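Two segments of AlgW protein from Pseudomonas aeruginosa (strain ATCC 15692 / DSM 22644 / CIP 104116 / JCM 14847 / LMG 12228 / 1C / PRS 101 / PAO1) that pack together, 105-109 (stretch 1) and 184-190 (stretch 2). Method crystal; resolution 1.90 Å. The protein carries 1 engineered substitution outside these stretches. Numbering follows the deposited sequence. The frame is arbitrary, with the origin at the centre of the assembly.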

# COMPACT_ATOMS: atom_id res chain seq x y z
N SER B 105 -7.71 6.56 23.45
CA SER B 105 -7.48 6.55 22.01
C SER B 105 -6.15 7.25 21.71
O SER B 105 -5.54 7.88 22.58
CB SER B 105 -8.64 7.19 21.26
OG SER B 105 -9.01 8.40 21.88
N LEU B 106 -5.73 7.14 20.45
CA LEU B 106 -4.36 7.38 20.03
C LEU B 106 -4.36 8.32 18.83
O LEU B 106 -5.36 8.43 18.13
CB LEU B 106 -3.68 6.09 19.60
CG LEU B 106 -2.73 5.37 20.54
CD1 LEU B 106 -3.37 5.30 21.89
CD2 LEU B 106 -2.51 3.99 19.96
N GLY B 107 -3.22 8.94 18.57
CA GLY B 107 -3.11 9.85 17.45
C GLY B 107 -1.70 10.41 17.38
O GLY B 107 -0.78 9.89 18.00
N SER B 108 -1.54 11.45 16.55
CA SER B 108 -0.26 12.12 16.41
C SER B 108 -0.49 13.63 16.46
O SER B 108 -1.63 14.09 16.49
CB SER B 108 0.44 11.73 15.10
OG SER B 108 0.30 10.33 14.85
N ALA B 109 0.60 14.39 16.45
CA ALA B 109 0.53 15.85 16.48
C ALA B 109 1.87 16.40 16.03
O ALA B 109 2.88 15.72 16.07
CB ALA B 109 0.18 16.39 17.88
N ILE B 184 4.29 10.75 8.74
CA ILE B 184 4.93 10.47 10.03
C ILE B 184 3.84 10.44 11.08
O ILE B 184 3.12 11.41 11.26
CB ILE B 184 6.02 11.50 10.41
CG1 ILE B 184 7.02 11.66 9.28
CG2 ILE B 184 6.79 11.00 11.65
CD1 ILE B 184 8.13 12.64 9.56
N GLY B 185 3.70 9.30 11.75
CA GLY B 185 2.62 9.15 12.70
C GLY B 185 2.79 7.88 13.50
O GLY B 185 3.85 7.26 13.51
N ASN B 186 1.71 7.51 14.20
CA ASN B 186 1.71 6.36 15.10
C ASN B 186 0.63 5.36 14.69
O ASN B 186 -0.33 5.12 15.44
CB ASN B 186 1.51 6.80 16.56
CG ASN B 186 1.84 5.66 17.59
OD1 ASN B 186 2.41 4.61 17.24
ND2 ASN B 186 1.44 5.88 18.85
N PRO B 187 0.74 4.74 13.50
CA PRO B 187 -0.34 3.86 13.04
C PRO B 187 -0.53 2.67 13.97
O PRO B 187 0.43 2.02 14.37
CB PRO B 187 0.13 3.41 11.65
CG PRO B 187 1.59 3.56 11.69
CD PRO B 187 1.83 4.78 12.53
N PHE B 188 -1.78 2.42 14.32
CA PHE B 188 -2.18 1.33 15.21
C PHE B 188 -1.44 1.34 16.55
O PHE B 188 -1.47 0.35 17.26
CB PHE B 188 -2.01 -0.04 14.54
CG PHE B 188 -2.70 -0.14 13.20
CD1 PHE B 188 -4.07 0.00 13.11
CD2 PHE B 188 -1.98 -0.37 12.05
CE1 PHE B 188 -4.73 -0.09 11.87
CE2 PHE B 188 -2.63 -0.49 10.79
CZ PHE B 188 -4.00 -0.32 10.71
N GLY B 189 -0.76 2.45 16.90
CA GLY B 189 0.02 2.47 18.14
C GLY B 189 1.29 1.66 18.11
O GLY B 189 1.81 1.30 19.17
N VAL B 190 1.81 1.34 16.92
CA VAL B 190 3.03 0.53 16.86
C VAL B 190 4.27 1.33 17.25
O VAL B 190 5.33 0.75 17.54
CB VAL B 190 3.22 -0.10 15.46
CG1 VAL B 190 3.57 0.96 14.44
CG2 VAL B 190 4.29 -1.20 15.47
O HOH W 1 -0.04 7.92 19.66

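Residues 105-109 form part of an extended strand, and 184-190 begin as the end of another strand and then leave it in a loop. The two segments pack with few contacts, burying only about 201 Å² in total, and no clear direct hydrogen bond joins them. They run in opposite senses: Leu106 lies nearest Gly189, with CA atoms 6.8 Å apart, and Ser108 nearest Gly185, at 5.6 Å. The loop holds its own shape through backbone hydrogen bonds from Gly189 N to Asn186 O (3.1 Å) and from Val190 N to Pro187 O (3.0 Å).

Ser105 makes no contact. At Leu106 the CA-to-CB bond points toward the loop, and CD2 comes within 3.5 Å of Gly189 CA, a van der Waals contact between aliphatic carbons. Glycine suits this place twice over: its phi of 72° is readily adopted without a side chain, and an ideal CB here would lie 2.7 Å from Leu106 CD2, a clash.

Gly107 contributes backbone alone. Its carbonyl is bridged to the Asn186 side chain by water 1, which donates to Gly107 O at 2.7 Å and accepts from Asn186 ND2 at 2.6 Å. An amide side chain fits this role because its NH2 group can donate to water while its oxygen accepts; OD1 is engaged by a residue adjoining the stretches. Asn186 CB also lies 4.1 Å from Gly107 O.

Ser108 again points toward stretch 2. Its small side chain fits against the backbone, with OG 3.4 Å from Gly185 CA and 3.2 Å from Asn186 N, and OG is hydrogen-bonded elsewhere in the structure. An ideal CB on Gly185 would sit a tight 3.2 Å from that oxygen, so glycine leaves room for the hydroxyl. Ala109 then turns its methyl away, out of contact.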